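PDB 4RS7: ParB-C from Sulfolobus sp. NOB8H2, which probably binds DNA through its histone-like fold as part of the machinery that segregates the archaeal plasmid pNOB8. Local coordinates for the interface of chains A and B. Residues are numbered along the deposited sequence; one frame, centred on the assembly and turned at random. Chains: chain A/B, ParB-C.

Contact 1: the interface of chains A and B. Residues chain A 38, 41-42, 45, 78; chain B 41, 77, 79, 81, 86.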
# COMPACT_ATOMS: atom_id res chain seq x y z
N GLU A 38 6.48 -4.74 3.87
CA GLU A 38 7.15 -3.58 3.29
C GLU A 38 7.41 -3.78 1.80
O GLU A 38 7.25 -2.86 1.00
CB GLU A 38 8.47 -3.27 4.02
CG GLU A 38 9.14 -1.99 3.56
CD GLU A 38 10.37 -1.62 4.39
OE1 GLU A 38 10.84 -2.46 5.18
OE2 GLU A 38 10.87 -0.49 4.24
N TYR A 41 4.56 -2.73 -0.59
CA TYR A 41 4.43 -1.31 -0.85
C TYR A 41 5.59 -0.76 -1.68
O TYR A 41 5.42 0.20 -2.44
CB TYR A 41 4.22 -0.55 0.47
CG TYR A 41 2.91 -0.93 1.10
CD1 TYR A 41 2.81 -2.03 1.95
CD2 TYR A 41 1.74 -0.23 0.81
CE1 TYR A 41 1.60 -2.41 2.51
CE2 TYR A 41 0.52 -0.60 1.37
CZ TYR A 41 0.46 -1.69 2.22
OH TYR A 41 -0.73 -2.07 2.79
N LYS A 42 6.75 -1.40 -1.56
CA LYS A 42 7.89 -1.08 -2.43
C LYS A 42 7.60 -1.45 -3.88
O LYS A 42 7.94 -0.71 -4.79
CB LYS A 42 9.15 -1.80 -1.96
CG LYS A 42 9.88 -1.12 -0.81
CD LYS A 42 11.21 -1.82 -0.53
CE LYS A 42 12.07 -1.00 0.40
NZ LYS A 42 11.32 -0.63 1.62
N SER A 45 5.69 1.18 -5.56
CA SER A 45 6.53 2.33 -5.87
C SER A 45 7.37 2.04 -7.11
O SER A 45 7.56 2.90 -7.96
CB SER A 45 7.44 2.68 -4.70
OG SER A 45 6.70 3.16 -3.59
N PHE A 78 -4.77 2.53 0.13
CA PHE A 78 -4.09 2.51 1.43
C PHE A 78 -5.07 2.13 2.53
O PHE A 78 -5.44 2.95 3.36
CB PHE A 78 -3.48 3.88 1.74
CG PHE A 78 -2.26 4.23 0.92
CD1 PHE A 78 -1.84 5.54 0.82
CD2 PHE A 78 -1.54 3.25 0.27
CE1 PHE A 78 -0.71 5.87 0.08
CE2 PHE A 78 -0.41 3.57 -0.47
CZ PHE A 78 -0.00 4.88 -0.57
N TYR B 41 -1.43 -3.78 -4.17
CA TYR B 41 -1.80 -3.44 -2.79
C TYR B 41 -2.71 -4.48 -2.15
O TYR B 41 -2.68 -4.67 -0.93
CB TYR B 41 -2.46 -2.05 -2.73
CG TYR B 41 -1.50 -0.90 -2.95
CD1 TYR B 41 -1.60 -0.10 -4.08
CD2 TYR B 41 -0.50 -0.61 -2.03
CE1 TYR B 41 -0.73 0.97 -4.29
CE2 TYR B 41 0.37 0.45 -2.23
CZ TYR B 41 0.25 1.23 -3.36
OH TYR B 41 1.12 2.29 -3.56
N TYR B 77 4.05 2.45 5.68
CA TYR B 77 4.31 2.01 4.31
C TYR B 77 3.41 2.73 3.30
O TYR B 77 3.57 2.56 2.09
CB TYR B 77 4.07 0.50 4.17
CG TYR B 77 4.92 -0.39 5.07
CD1 TYR B 77 4.44 -1.62 5.49
CD2 TYR B 77 6.19 -0.01 5.47
CE1 TYR B 77 5.19 -2.45 6.29
CE2 TYR B 77 6.96 -0.85 6.29
CZ TYR B 77 6.44 -2.07 6.69
OH TYR B 77 7.17 -2.91 7.49
N ARG B 79 3.06 5.20 1.40
CA ARG B 79 3.80 6.31 0.81
C ARG B 79 4.49 5.87 -0.46
O ARG B 79 4.55 4.69 -0.78
CB ARG B 79 4.83 6.83 1.80
CG ARG B 79 5.87 5.79 2.22
CD ARG B 79 6.71 6.28 3.41
NE ARG B 79 7.61 5.23 3.89
CZ ARG B 79 8.81 5.00 3.38
NH1 ARG B 79 9.57 4.02 3.87
NH2 ARG B 79 9.27 5.75 2.39
N PHE B 81 7.80 5.20 -1.76
CA PHE B 81 9.18 5.00 -1.31
C PHE B 81 10.11 5.72 -2.27
O PHE B 81 9.83 5.82 -3.46
CB PHE B 81 9.51 3.51 -1.27
CG PHE B 81 8.84 2.77 -0.14
CD1 PHE B 81 7.46 2.66 -0.09
CD2 PHE B 81 9.60 2.17 0.86
CE1 PHE B 81 6.84 1.99 0.95
CE2 PHE B 81 8.98 1.49 1.90
CZ PHE B 81 7.60 1.40 1.94
N VAL B 86 14.16 1.74 -3.09
CA VAL B 86 13.76 0.59 -3.90
C VAL B 86 14.78 0.20 -4.97
O VAL B 86 15.00 -0.99 -5.22
CB VAL B 86 12.39 0.82 -4.57
CG1 VAL B 86 11.31 1.02 -3.52
CG2 VAL B 86 12.46 2.02 -5.50
O HOH W 1 3.55 2.24 -1.96
O HOH W 2 9.90 -3.00 7.78
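A water between the chains is gripped by three groups: the phenol OH of B:Tyr41, 2.9 Å from it, and the carbonyl oxygens of A:Tyr41 and B:Arg79. Tyrosine suits position 41 because its ring fills the apolar seam while its hydroxyl reaches polar partners. The backbone amide of B:Phe81 gives its hydrogen to the hydroxyl of A:Ser45, N to OG 3.0 Å, with an angle of 147° at the hydrogen. A small hydroxyl suits this place on helix 24-50, because it can receive a loop amide while the Phe ring beside it settles onto the same helix. That ring is sandwiched: the aliphatic A:Lys42 CG lies over one face, 4.0 Å from the ring centroid, and the guanidinium of its own chain's B:Arg79 lies over the other, both offset toward the rim. The carboxylate oxygen OE2 of A:Glu38 meets the ring at its edge, in plane, where the weakly positive C-H groups would favour it. The bent A:Lys42 chain brings NZ back to A:Glu38 OE2 in a salt bridge of 2.7 Å, while nearer the backbone B:Val86 CG1 packs on CG of the same chain. With CG anti to the backbone N (chi1 -174°), the extended A:Glu38 chain runs along the B:Tyr77 ring and on to the edge of B:Phe81; its CA lies 3.8 Å from the B:Tyr77 centroid. B:Tyr77 CB in turn sits over the face of A:Tyr41. The two Tyr41 rings meet with A:Tyr41 CD2 at the edge of the B:Tyr41 ring, 3.4 Å from CE2. A:Phe78 turns its edge to B:Tyr41, whose CE2 lies in the Phe plane, the two planes 88° apart. A second water joins B:Tyr77 OH, at 2.7 Å, to A:Glu38 OE1.

Contact 2: the interface of chains A and B. Residues chain A 9-13, 30, 34; chain B 69, 72-73.
A:Met10, whose extended backbone (phi -131°) joins helix 2-9 to helix 11-18, bears on B:Ile69 and B:Met73, and the first turn of the second helix faces B:Glu72. The long B:Glu72 side chain, CG anti to its backbone N (chi1 -180°), carries its carboxylate across to that turn. There A:Ser12 N donates to OE2 of B:Glu72 at 2.8 Å, and OE2 receives it on its syn lone pair. The A:Ser12 hydroxyl OG donates to B:Glu72 OE1 at 2.7 Å, on the syn side but 31° out of the carboxylate plane. Two donors on one residue thus fix the carboxylate's rotation, and a water links the same OG and OE1. Glutamate suits the place because a negative group at a helix N-terminus should be favoured by the helix dipole; A:Pro11, which lacks an amide hydrogen, fits the helix's first turn. Beside this polar grip lies an apolar patch. The selenomethionine A:Met10 sets its methyl CE 3.5 Å from B:Ile69 CG2 and 3.5 Å from B:Met73 CB. B:Met73, also selenomethionine, crosses it obliquely, placing CG 3.8 Å from A:Trp34 CD1 and CE toward A:Val30. At the indole edge, A:Trp34 NE1 reaches B:Met73 O through a water 2.8 Å from the nitrogen; a second water, bonded to the first, bridges A:Ala9 O and B:Glu72 O. The site thus caps a helix of one subunit with the other's carboxylate and probably helps fasten the N-terminal helices to the partner's helix 63-74.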
# COMPACT_ATOMS: atom_id res chain seq x y z
N ALA A 9 8.13 -0.42 16.57
CA ALA A 9 7.24 -0.09 15.46
C ALA A 9 5.78 -0.43 15.76
O ALA A 9 4.87 0.22 15.26
CB ALA A 9 7.70 -0.79 14.19
N MSE A 10 5.57 -1.45 16.59
CA MSE A 10 4.22 -1.92 16.88
C MSE A 10 3.98 -2.08 18.38
O MSE A 10 4.07 -3.18 18.92
CB MSE A 10 3.95 -3.24 16.15
CG MSE A 10 4.16 -3.16 14.63
SE MSE A 10 3.41 -4.68 13.66
CE MSE A 10 1.53 -4.42 14.15
N PRO A 11 3.67 -0.96 19.06
CA PRO A 11 3.38 -0.96 20.50
C PRO A 11 2.24 -1.91 20.86
O PRO A 11 2.24 -2.45 21.97
CB PRO A 11 2.94 0.49 20.77
CG PRO A 11 3.59 1.28 19.70
CD PRO A 11 3.61 0.40 18.49
N SER A 12 1.30 -2.12 19.95
CA SER A 12 0.16 -3.00 20.21
C SER A 12 0.61 -4.45 20.39
O SER A 12 0.04 -5.18 21.19
CB SER A 12 -0.87 -2.92 19.08
OG SER A 12 -1.50 -1.65 19.08
N ILE A 13 1.61 -4.85 19.61
CA ILE A 13 2.14 -6.20 19.68
C ILE A 13 2.98 -6.41 20.94
O ILE A 13 2.88 -7.44 21.60
CB ILE A 13 2.97 -6.54 18.43
CG1 ILE A 13 2.11 -6.47 17.17
CG2 ILE A 13 3.60 -7.93 18.57
CD1 ILE A 13 0.98 -7.49 17.13
N VAL A 30 5.17 -12.50 13.61
CA VAL A 30 4.70 -11.15 13.30
C VAL A 30 5.82 -10.29 12.71
O VAL A 30 5.60 -9.53 11.77
CB VAL A 30 4.13 -10.46 14.56
CG1 VAL A 30 3.76 -9.01 14.27
CG2 VAL A 30 2.92 -11.24 15.09
N TRP A 34 5.68 -8.39 9.20
CA TRP A 34 5.94 -6.95 9.23
C TRP A 34 6.98 -6.57 8.18
O TRP A 34 6.79 -5.62 7.43
CB TRP A 34 6.41 -6.53 10.62
CG TRP A 34 6.86 -5.10 10.74
CD1 TRP A 34 6.15 -3.98 10.39
CD2 TRP A 34 8.09 -4.63 11.30
NE1 TRP A 34 6.88 -2.85 10.67
CE2 TRP A 34 8.08 -3.22 11.23
CE3 TRP A 34 9.22 -5.26 11.84
CZ2 TRP A 34 9.14 -2.44 11.68
CZ3 TRP A 34 10.27 -4.48 12.29
CH2 TRP A 34 10.22 -3.08 12.21
N ILE B 69 -4.54 -3.13 14.44
CA ILE B 69 -3.18 -3.64 14.42
C ILE B 69 -2.61 -3.67 13.00
O ILE B 69 -1.44 -3.35 12.79
CB ILE B 69 -3.06 -5.02 15.12
CG1 ILE B 69 -3.38 -4.86 16.62
CG2 ILE B 69 -1.66 -5.61 14.96
CD1 ILE B 69 -3.22 -6.12 17.43
N GLU B 72 -1.60 -0.23 12.21
CA GLU B 72 -0.37 0.05 12.95
C GLU B 72 0.84 -0.52 12.21
O GLU B 72 1.88 0.12 12.13
CB GLU B 72 -0.46 -0.52 14.36
CG GLU B 72 0.78 -0.26 15.21
CD GLU B 72 0.54 -0.60 16.66
OE1 GLU B 72 -0.34 0.04 17.27
OE2 GLU B 72 1.21 -1.51 17.18
N MSE B 73 0.68 -1.71 11.64
CA MSE B 73 1.76 -2.38 10.93
C MSE B 73 2.14 -1.68 9.62
O MSE B 73 3.33 -1.52 9.31
CB MSE B 73 1.39 -3.85 10.64
CG MSE B 73 2.42 -4.63 9.80
SE MSE B 73 1.90 -6.48 9.42
CE MSE B 73 2.15 -7.23 11.21
O HOH W 3 5.73 -0.39 9.84
O HOH W 4 4.74 0.02 12.24
O HOH W 5 -2.80 -0.30 17.21

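Contact 1 and contact 2 lie about 17 Å apart, measured between the centres of their C-alpha atoms, and both draw on the long helix 24-50 of chain A. Contact 1 also joins the two copies of that helix directly and brings in the loop and short helix after residue 77. Contact 2 uses helix 63-74, which runs directly into the 3-10 helix 75-77 of contact 1, so one continuous stretch of chain B serves both. Because the interface is two-fold symmetric, each contact recurs with the chains exchanged, giving a pair that would fit the dimer expected of a histone-like fold.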